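Local coordinates for protein arylamine n-acetyltransferase (Mycobacterium smegmatis, PDB 1W5R) that catalyses the transfer of an acetyl group, probably from acetyl-coenzyme A, to arylamines by means of a catalytic triad, at residues A33-N36 with R37-F41; V52-S56 with A57-F61; Y82-E86 with L87-V91; P203-H206 with F207-G210. The protein carries 1 engineered substitution. All blocks are in the same frame, centred on the assembly; numbering follows the deposited sequence.

How the interactions relate
All four contacts are local, each belonging to the end of a helix, and they follow one another along the chain. Interaction 1 ends helix 25-38, interaction 2 starts helix 57-66, interaction 3 ends helix 73-87 and passes into strand 90-98, and interaction 4 starts the weakly bonded helix 206-209. Interactions 2 and 3, centres about 16 Å apart, join where Tyr82 meets Leu55 and Ala57. Interactions 1 and 4 lie about 23 Å apart between centres but touch through Phe41 and Phe207. Phe41 also packs on Gln73, the engineered residue that replaces the triad cysteine, so this aromatic link lies close to the active site. Interactions 3 and 4 are farthest apart, about 32 Å between centres.

Interaction 1 of 4, residues A33-N36 with R37-F41; sequences AAHN and RSIPF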
loop_
_atom_site.group_PDB
_atom_site.type_symbol
_atom_site.label_atom_id
_atom_site.label_comp_id
_atom_site.label_asym_id
_atom_site.label_seq_id
_atom_site.Cartn_x
_atom_site.Cartn_y
_atom_site.Cartn_z
ATOM N N ALA A 33 -5.827 15.382 -18.695
ATOM C CA ALA A 33 -6.347 14.425 -17.726
ATOM C C ALA A 33 -6.510 13.022 -18.323
ATOM O O ALA A 33 -6.198 12.018 -17.685
ATOM C CB ALA A 33 -7.681 14.925 -17.137
ATOM N N ALA A 34 -6.997 12.955 -19.560
ATOM C CA ALA A 34 -7.204 11.669 -20.208
ATOM C C ALA A 34 -5.871 10.994 -20.538
ATOM O O ALA A 34 -5.699 9.787 -20.331
ATOM C CB ALA A 34 -8.033 11.861 -21.481
ATOM N N HIS A 35 -4.928 11.790 -21.032
ATOM C CA HIS A 35 -3.579 11.293 -21.306
ATOM C C HIS A 35 -2.926 10.760 -20.014
ATOM O O HIS A 35 -2.381 9.644 -19.995
ATOM C CB HIS A 35 -2.757 12.404 -21.958
ATOM C CG HIS A 35 -1.417 11.969 -22.472
ATOM N ND1 HIS A 35 -1.074 12.071 -23.807
ATOM C CD2 HIS A 35 -0.328 11.463 -21.840
ATOM C CE1 HIS A 35 0.167 11.646 -23.972
ATOM N NE2 HIS A 35 0.641 11.271 -22.795
ATOM N N ASN A 36 -3.043 11.532 -18.934
ATOM C CA ASN A 36 -2.473 11.156 -17.638
ATOM C C ASN A 36 -2.890 9.753 -17.216
ATOM O O ASN A 36 -2.069 8.980 -16.713
ATOM C CB ASN A 36 -2.973 12.106 -16.536
ATOM C CG ASN A 36 -2.238 13.448 -16.486
ATOM O OD1 ASN A 36 -1.096 13.623 -16.962
ATOM N ND2 ASN A 36 -2.883 14.400 -15.859
ATOM N N ARG A 37 -4.177 9.440 -17.370
ATOM C CA ARG A 37 -4.683 8.169 -16.865
ATOM C C ARG A 37 -4.561 7.013 -17.836
ATOM O O ARG A 37 -4.750 5.867 -17.443
ATOM C CB ARG A 37 -6.149 8.273 -16.386
ATOM C CG ARG A 37 -7.188 8.439 -17.502
ATOM C CD ARG A 37 -8.606 8.479 -16.953
ATOM N NE ARG A 37 -8.875 9.699 -16.186
ATOM C CZ ARG A 37 -9.401 10.817 -16.690
ATOM N NH1 ARG A 37 -9.620 11.855 -15.887
ATOM N NH2 ARG A 37 -9.705 10.912 -17.995
ATOM N N SER A 38 -4.275 7.319 -19.105
ATOM C CA SER A 38 -4.338 6.312 -20.174
ATOM C C SER A 38 -3.010 5.800 -20.724
ATOM O O SER A 38 -2.929 4.631 -21.131
ATOM C CB SER A 38 -5.148 6.853 -21.357
ATOM O OG SER A 38 -6.469 7.212 -20.983
ATOM N N ILE A 39 -2.011 6.680 -20.789
ATOM C CA ILE A 39 -0.717 6.311 -21.374
ATOM C C ILE A 39 0.323 6.431 -20.255
ATOM O O ILE A 39 0.594 7.531 -19.776
ATOM C CB ILE A 39 -0.330 7.194 -22.602
ATOM C CG1 ILE A 39 -1.470 7.242 -23.637
ATOM C CG2 ILE A 39 0.958 6.678 -23.254
ATOM C CD1 ILE A 39 -1.156 8.130 -24.866
ATOM N N PRO A 40 0.878 5.295 -19.819
ATOM C CA PRO A 40 1.809 5.369 -18.705
ATOM C C PRO A 40 3.193 5.892 -19.094
ATOM O O PRO A 40 3.603 5.803 -20.257
ATOM C CB PRO A 40 1.892 3.913 -18.245
ATOM C CG PRO A 40 1.735 3.124 -19.526
ATOM C CD PRO A 40 0.695 3.909 -20.298
ATOM N N PHE A 41 3.893 6.449 -18.113
ATOM C CA PHE A 41 5.329 6.665 -18.232
ATOM C C PHE A 41 5.989 5.283 -18.127
ATOM O O PHE A 41 5.656 4.481 -17.250
ATOM C CB PHE A 41 5.821 7.571 -17.099
ATOM C CG PHE A 41 7.258 7.957 -17.210
ATOM C CD1 PHE A 41 7.610 9.231 -17.663
ATOM C CD2 PHE A 41 8.272 7.059 -16.847
ATOM C CE1 PHE A 41 8.957 9.611 -17.760
ATOM C CE2 PHE A 41 9.626 7.422 -16.948
ATOM C CZ PHE A 41 9.965 8.706 -17.414
HETATM O O HOH W 1 0.610 8.971 -17.327
#
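His35 and Ile39 meet at the C-terminal end of helix 25-38, an i to i+4 pairing that carries side-chain packing one residue beyond the last helical position. The imidazole turns one face to the CD1 methyl of Ile39, which sits 4.1 Å from the centroid of the His35 ring in a CH-pi contact, displaced toward the rim on the CE1 side. His35 swings its ring away from its own N-H (chi1 -172°), while Ile39 runs on straight through CG1 to bring CD1 over it. Outside the contact, hydrogen bonds to Tyr11 at ND1 and His76 at NE2 hold the ring's rotation.

Arg37 folds back along the helix. Its CG lies between the backbone N and the carbonyl carbon (chi1 71°), and a bend at chi3 lays the guanidinium flat over a carbonyl: Ala33 O stands 3.5 Å from the plane of the Arg37 group, over its centre. NH2 reaches Ala34 CA at 3.4 Å, and NH1 forms a salt bridge with Asp218. Ser38 turns its hydroxyl back to the preceding turn, OG donating to Ala34 O at 2.8 Å. Two donors share His35 O at the closing turn: Ser38 N from above the carbonyl plane and, lying in that plane, Ile39 N at 3.1 Å with an almost straight N-H (171°).

Interaction 2 of 4, residues V52-S56 with A57-F61; sequences VADLS and AEALF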
loop_
_atom_site.group_PDB
_atom_site.type_symbol
_atom_site.label_atom_id
_atom_site.label_comp_id
_atom_site.label_asym_id
_atom_site.label_seq_id
_atom_site.Cartn_x
_atom_site.Cartn_y
_atom_site.Cartn_z
ATOM N N VAL A 52 15.820 5.566 -27.551
ATOM C CA VAL A 52 14.690 6.387 -27.979
ATOM C C VAL A 52 15.313 7.526 -28.764
ATOM O O VAL A 52 15.737 8.538 -28.195
ATOM C CB VAL A 52 13.868 6.929 -26.803
ATOM C CG1 VAL A 52 12.683 7.733 -27.317
ATOM C CG2 VAL A 52 13.364 5.778 -25.948
ATOM N N ALA A 53 15.421 7.307 -30.075
ATOM C CA ALA A 53 16.217 8.142 -30.969
ATOM C C ALA A 53 15.359 9.008 -31.895
ATOM O O ALA A 53 15.774 10.091 -32.306
ATOM C CB ALA A 53 17.142 7.254 -31.803
ATOM N N ASP A 54 14.168 8.520 -32.211
ATOM C CA ASP A 54 13.322 9.098 -33.259
ATOM C C ASP A 54 12.076 9.702 -32.614
ATOM O O ASP A 54 11.241 8.977 -32.078
ATOM C CB ASP A 54 12.948 7.982 -34.246
ATOM C CG ASP A 54 12.087 8.452 -35.408
ATOM O OD1 ASP A 54 11.581 9.595 -35.408
ATOM O OD2 ASP A 54 11.924 7.640 -36.350
ATOM N N LEU A 55 11.975 11.032 -32.656
ATOM C CA LEU A 55 10.850 11.728 -32.038
ATOM C C LEU A 55 9.856 12.285 -33.070
ATOM O O LEU A 55 9.102 13.224 -32.787
ATOM C CB LEU A 55 11.350 12.816 -31.083
ATOM C CG LEU A 55 12.254 12.296 -29.950
ATOM C CD1 LEU A 55 12.761 13.477 -29.118
ATOM C CD2 LEU A 55 11.575 11.256 -29.045
ATOM N N SER A 56 9.872 11.709 -34.273
ATOM C CA SER A 56 8.881 12.039 -35.291
ATOM C C SER A 56 7.483 11.611 -34.871
ATOM O O SER A 56 7.315 10.707 -34.046
ATOM C CB SER A 56 9.246 11.348 -36.609
ATOM O OG SER A 56 9.098 9.943 -36.509
ATOM N N ALA A 57 6.464 12.246 -35.442
ATOM C CA ALA A 57 5.095 11.839 -35.159
ATOM C C ALA A 57 4.860 10.367 -35.510
ATOM O O ALA A 57 4.190 9.642 -34.779
ATOM C CB ALA A 57 4.098 12.741 -35.895
ATOM N N GLU A 58 5.394 9.930 -36.651
ATOM C CA GLU A 58 5.217 8.543 -37.086
ATOM C C GLU A 58 5.694 7.560 -36.028
ATOM O O GLU A 58 4.987 6.610 -35.688
ATOM C CB GLU A 58 5.947 8.291 -38.422
ATOM C CG GLU A 58 6.022 6.815 -38.813
ATOM C CD GLU A 58 6.558 6.577 -40.226
ATOM O OE1 GLU A 58 7.122 7.512 -40.847
ATOM O OE2 GLU A 58 6.427 5.433 -40.710
ATOM N N ALA A 59 6.898 7.805 -35.511
ATOM C CA ALA A 59 7.487 6.930 -34.512
ATOM C C ALA A 59 6.687 6.964 -33.213
ATOM O O ALA A 59 6.439 5.926 -32.614
ATOM C CB ALA A 59 8.907 7.328 -34.250
ATOM N N LEU A 60 6.305 8.160 -32.770
ATOM C CA LEU A 60 5.648 8.276 -31.461
ATOM C C LEU A 60 4.206 7.755 -31.451
ATOM O O LEU A 60 3.780 7.109 -30.485
ATOM C CB LEU A 60 5.739 9.714 -30.947
ATOM C CG LEU A 60 7.169 10.215 -30.731
ATOM C CD1 LEU A 60 7.155 11.631 -30.166
ATOM C CD2 LEU A 60 7.967 9.256 -29.823
ATOM N N PHE A 61 3.463 8.024 -32.524
ATOM C CA PHE A 61 2.119 7.451 -32.655
ATOM C C PHE A 61 2.196 5.927 -32.747
ATOM O O PHE A 61 1.435 5.216 -32.091
ATOM C CB PHE A 61 1.392 8.024 -33.880
ATOM C CG PHE A 61 0.687 9.340 -33.635
ATOM C CD1 PHE A 61 1.377 10.550 -33.718
ATOM C CD2 PHE A 61 -0.691 9.371 -33.361
ATOM C CE1 PHE A 61 0.717 11.786 -33.513
ATOM C CE2 PHE A 61 -1.362 10.600 -33.161
ATOM C CZ PHE A 61 -0.657 11.803 -33.232
#
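Ser56 and Ala59 are tied by a capping hydrogen bond, Ala59 N giving its proton to Ser56 OG at 3.2 Å, and the hydroxyl is held by Asp54. With chi1 at 68°, OG sits between the backbone N and the carbonyl carbon of Ser56, where it can receive the helix N-H while donating to Asp54 OD1 at 2.7 Å. That carboxylate oxygen also accepts from Ser56 N at 2.9 Å, closing an Asx turn. Both donors approach it from the same face, the hydroxyl syn. Asp54 thus positions the capping serine from a second shell. Backbone bonding completes the first turn, with Leu60 N reaching Ser56 O at 3.0 Å.

The Ala59 methyl makes a van der Waals contact with the Asp54 carboxylate, 3.6 Å from CB to CG. Among apolar side chains, Leu55, just before the cap, and Leu60, one turn into the helix, cross at a slant, their CD2 methyls 4.2 Å apart, and Leu60 CD1 rests beside Leu55 O. Leu55 packs further on Leu192. Together these make a classic helix N-terminus: an Asx turn leading into a serine N-cap, with a hydrophobic staple between the residue before the cap and the fourth after it.

Interaction 3 of 4, residues Y82-E86 with L87-V91; sequences YVLEE and LGFEV
Leu84 and Phe89 are joined by the backbone bond that ends helix 73-87, Phe89 N donating to Leu84 O at 3.0 Å, while Gly88 N turns to Glu85 O at 3.1 Å and Gly88 takes the positive phi of 118° that reverses the chain. The second donor stands well above the carbonyl plane of Glu85, as expected where the turn tightens. Water 3 then bridges Glu85 O and Phe89 O, linking the helix end to the outgoing chain.

The side chains follow the reversal. Leu84 CD2 packs 3.8 Å from CD1 of the Phe89 ring, whose edge also receives Leu84 O near its plane. Beside them, Val83 and Leu87, one turn apart, lie side by side and point the same way, with Val83 CG1 at 4.0 Å from Leu87 CD1. On the strand side, Val91 points back at the helix: its CG2, which chi1 of -178° sets beside the backbone N, lies 3.8 Å from Leu84 CB and 3.7 Å from Glu85 CG. The Glu85 stem passes Val91 at about a right angle, extended beyond CG, and its OE2 forms a salt bridge with Arg93. Water 2 connects Glu85 OE2 to Val91 N. Val118 of strand 111-119 packs against both Leu84 and Phe89. Positive phi, the paired backward bonds and the apolar contact spanning them identify a Schellman motif, here serving a helix-to-strand connection.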
loop_
_atom_site.group_PDB
_atom_site.type_symbol
_atom_site.label_atom_id
_atom_site.label_comp_id
_atom_site.label_asym_id
_atom_site.label_seq_id
_atom_site.Cartn_x
_atom_site.Cartn_y
_atom_site.Cartn_z
ATOM N N TYR A 82 2.348 17.017 -31.068
ATOM C CA TYR A 82 1.777 16.797 -32.404
ATOM C C TYR A 82 0.263 16.827 -32.357
ATOM O O TYR A 82 -0.380 17.446 -33.219
ATOM C CB TYR A 82 2.243 15.459 -32.984
ATOM C CG TYR A 82 3.730 15.392 -33.272
ATOM C CD1 TYR A 82 4.551 14.437 -32.648
ATOM C CD2 TYR A 82 4.317 16.271 -34.183
ATOM C CE1 TYR A 82 5.921 14.385 -32.922
ATOM C CE2 TYR A 82 5.672 16.228 -34.462
ATOM C CZ TYR A 82 6.475 15.275 -33.839
ATOM O OH TYR A 82 7.818 15.220 -34.110
ATOM N N VAL A 83 -0.311 16.181 -31.345
ATOM C CA VAL A 83 -1.764 16.114 -31.204
ATOM C C VAL A 83 -2.347 17.512 -31.049
ATOM O O VAL A 83 -3.322 17.862 -31.739
ATOM C CB VAL A 83 -2.194 15.224 -30.014
ATOM C CG1 VAL A 83 -3.665 15.427 -29.705
ATOM C CG2 VAL A 83 -1.902 13.781 -30.312
ATOM N N LEU A 84 -1.754 18.320 -30.170
ATOM C CA LEU A 84 -2.304 19.654 -29.905
ATOM C C LEU A 84 -2.208 20.567 -31.121
ATOM O O LEU A 84 -3.152 21.308 -31.415
ATOM C CB LEU A 84 -1.673 20.297 -28.676
ATOM C CG LEU A 84 -1.932 19.574 -27.346
ATOM C CD1 LEU A 84 -1.160 20.277 -26.265
ATOM C CD2 LEU A 84 -3.425 19.451 -26.958
ATOM N N GLU A 85 -1.078 20.500 -31.822
ATOM C CA GLU A 85 -0.885 21.200 -33.097
ATOM C C GLU A 85 -1.957 20.847 -34.106
ATOM O O GLU A 85 -2.533 21.734 -34.766
ATOM C CB GLU A 85 0.451 20.800 -33.702
ATOM C CG GLU A 85 1.597 21.560 -33.169
ATOM C CD GLU A 85 2.846 21.378 -34.005
ATOM O OE1 GLU A 85 3.115 20.250 -34.503
ATOM O OE2 GLU A 85 3.569 22.374 -34.130
ATOM N N GLU A 86 -2.219 19.551 -34.240
ATOM C CA GLU A 86 -3.173 19.069 -35.228
ATOM C C GLU A 86 -4.556 19.622 -34.907
ATOM O O GLU A 86 -5.299 20.005 -35.813
ATOM C CB GLU A 86 -3.167 17.534 -35.296
ATOM C CG GLU A 86 -4.165 16.910 -36.285
ATOM C CD GLU A 86 -3.927 17.296 -37.745
ATOM O OE1 GLU A 86 -2.811 17.740 -38.104
ATOM O OE2 GLU A 86 -4.878 17.143 -38.538
ATOM N N LEU A 87 -4.868 19.711 -33.613
ATOM C CA LEU A 87 -6.172 20.186 -33.161
ATOM C C LEU A 87 -6.366 21.698 -33.275
ATOM O O LEU A 87 -7.503 22.169 -33.188
ATOM C CB LEU A 87 -6.463 19.706 -31.726
ATOM C CG LEU A 87 -6.772 18.210 -31.544
ATOM C CD1 LEU A 87 -6.836 17.804 -30.076
ATOM C CD2 LEU A 87 -8.075 17.807 -32.230
ATOM N N GLY A 88 -5.282 22.449 -33.464
ATOM C CA GLY A 88 -5.363 23.898 -33.657
ATOM C C GLY A 88 -4.675 24.775 -32.623
ATOM O O GLY A 88 -4.670 26.009 -32.749
ATOM N N PHE A 89 -4.096 24.155 -31.590
ATOM C CA PHE A 89 -3.295 24.894 -30.609
ATOM C C PHE A 89 -1.960 25.305 -31.210
ATOM O O PHE A 89 -1.478 24.670 -32.144
ATOM C CB PHE A 89 -3.012 24.026 -29.379
ATOM C CG PHE A 89 -4.226 23.676 -28.577
ATOM C CD1 PHE A 89 -4.892 22.480 -28.789
ATOM C CD2 PHE A 89 -4.687 24.534 -27.583
ATOM C CE1 PHE A 89 -6.002 22.136 -28.023
ATOM C CE2 PHE A 89 -5.803 24.209 -26.822
ATOM C CZ PHE A 89 -6.461 23.013 -27.033
ATOM N N GLU A 90 -1.357 26.361 -30.674
ATOM C CA GLU A 90 -0.011 26.729 -31.075
ATOM C C GLU A 90 0.948 26.177 -30.033
ATOM O O GLU A 90 0.780 26.409 -28.830
ATOM C CB GLU A 90 0.141 28.236 -31.226
ATOM C CG GLU A 90 1.422 28.656 -31.936
ATOM C CD GLU A 90 2.448 29.241 -30.987
ATOM O OE1 GLU A 90 2.141 30.270 -30.342
ATOM O OE2 GLU A 90 3.561 28.686 -30.893
ATOM N N VAL A 91 1.938 25.426 -30.506
ATOM C CA VAL A 91 2.790 24.635 -29.610
ATOM C C VAL A 91 4.265 24.932 -29.852
ATOM O O VAL A 91 4.746 24.870 -31.000
ATOM C CB VAL A 91 2.549 23.106 -29.797
ATOM C CG1 VAL A 91 3.400 22.280 -28.812
ATOM C CG2 VAL A 91 1.069 22.750 -29.669
HETATM O O HOH W 2 2.372 24.825 -33.336
HETATM O O HOH W 3 -1.810 24.582 -34.808
#

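Interaction 4 of 4, residues P203-H206 with F207-G210; sequences PGSH and FVTG
Ser205 O is gripped by two backbone donors of the turn that follows it: Thr209 N at 3.0 Å, nearly in line with the carbonyl, and Val208 N at 2.9 Å from above the carbonyl plane. The Thr209 hydroxyl also lies near this oxygen, but any bond there would be weak and is not settled. A firmer partner is water 4, 2.6 Å from OG1, which also donates to Gly204 O and so bridges loop and helix. The Thr209 methyl CG2 lies against Pro203 O at 3.2 Å.

Ser205 serves a second time through its side chain. Turned away from its own N-H (chi1 168°), the hydroxyl accepts from Phe207 N, with OG 3.1 Å from the donor, and is also hydrogen-bonded to Val199 O, which helps fix its orientation. Val208 CG2 packs on Ser205 CB at 3.9 Å.

His206 and Phe207 form a T-shaped pair, centroids 5.1 Å apart and planes at 83°. The imidazole edge comes down on the phenyl face, its ND1 3.8 Å above the plane of Phe207 and offset toward the rim. The whole is an N-capped start to a short, weakly bonded helical turn, about 206-209, with the capping serine closing an ST turn.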
loop_
_atom_site.group_PDB
_atom_site.type_symbol
_atom_site.label_atom_id
_atom_site.label_comp_id
_atom_site.label_asym_id
_atom_site.label_seq_id
_atom_site.Cartn_x
_atom_site.Cartn_y
_atom_site.Cartn_z
ATOM N N PRO A 203 25.282 5.182 -20.028
ATOM C CA PRO A 203 25.233 4.075 -19.049
ATOM C C PRO A 203 24.981 4.499 -17.605
ATOM O O PRO A 203 24.662 3.636 -16.772
ATOM C CB PRO A 203 26.603 3.398 -19.198
ATOM C CG PRO A 203 27.485 4.419 -19.794
ATOM C CD PRO A 203 26.614 5.296 -20.656
ATOM N N GLY A 204 25.099 5.796 -17.325
ATOM C CA GLY A 204 24.788 6.355 -16.003
ATOM C C GLY A 204 23.414 6.998 -15.897
ATOM O O GLY A 204 23.037 7.481 -14.826
ATOM N N SER A 205 22.663 6.999 -17.001
ATOM C CA SER A 205 21.333 7.589 -16.995
ATOM C C SER A 205 20.395 6.830 -16.064
ATOM O O SER A 205 20.345 5.600 -16.084
ATOM C CB SER A 205 20.748 7.623 -18.408
ATOM O OG SER A 205 19.361 7.940 -18.377
ATOM N N HIS A 206 19.633 7.595 -15.284
ATOM C CA HIS A 206 18.572 7.053 -14.418
ATOM C C HIS A 206 17.637 6.126 -15.196
ATOM O O HIS A 206 17.094 5.153 -14.648
ATOM C CB HIS A 206 17.770 8.209 -13.810
ATOM C CG HIS A 206 16.828 7.798 -12.716
ATOM N ND1 HIS A 206 15.453 7.856 -12.840
ATOM C CD2 HIS A 206 17.074 7.328 -11.470
ATOM C CE1 HIS A 206 14.896 7.447 -11.712
ATOM N NE2 HIS A 206 15.857 7.118 -10.869
ATOM N N PHE A 207 17.443 6.429 -16.482
ATOM C CA PHE A 207 16.511 5.654 -17.312
ATOM C C PHE A 207 17.163 4.519 -18.095
ATOM O O PHE A 207 16.493 3.840 -18.868
ATOM C CB PHE A 207 15.660 6.585 -18.186
ATOM C CG PHE A 207 14.833 7.516 -17.379
ATOM C CD1 PHE A 207 15.137 8.876 -17.325
ATOM C CD2 PHE A 207 13.795 7.020 -16.586
ATOM C CE1 PHE A 207 14.390 9.744 -16.517
ATOM C CE2 PHE A 207 13.027 7.887 -15.779
ATOM C CZ PHE A 207 13.337 9.244 -15.742
ATOM N N VAL A 208 18.465 4.313 -17.851
ATOM C CA VAL A 208 19.208 3.157 -18.372
ATOM C C VAL A 208 19.515 2.168 -17.234
ATOM O O VAL A 208 19.517 0.962 -17.451
ATOM C CB VAL A 208 20.498 3.584 -19.122
ATOM C CG1 VAL A 208 21.384 2.378 -19.494
ATOM C CG2 VAL A 208 20.148 4.352 -20.397
ATOM N N THR A 209 19.709 2.681 -16.020
ATOM C CA THR A 209 20.169 1.836 -14.906
ATOM C C THR A 209 19.065 1.179 -14.082
ATOM O O THR A 209 19.343 0.392 -13.168
ATOM C CB THR A 209 21.080 2.622 -13.936
ATOM O OG1 THR A 209 20.362 3.729 -13.396
ATOM C CG2 THR A 209 22.346 3.123 -14.643
ATOM N N GLY A 210 17.822 1.533 -14.361
ATOM C CA GLY A 210 16.711 0.933 -13.650
ATOM C C GLY A 210 15.419 1.109 -14.410
ATOM O O GLY A 210 15.428 1.587 -15.552
HETATM O O HOH W 4 21.779 5.886 -12.874
#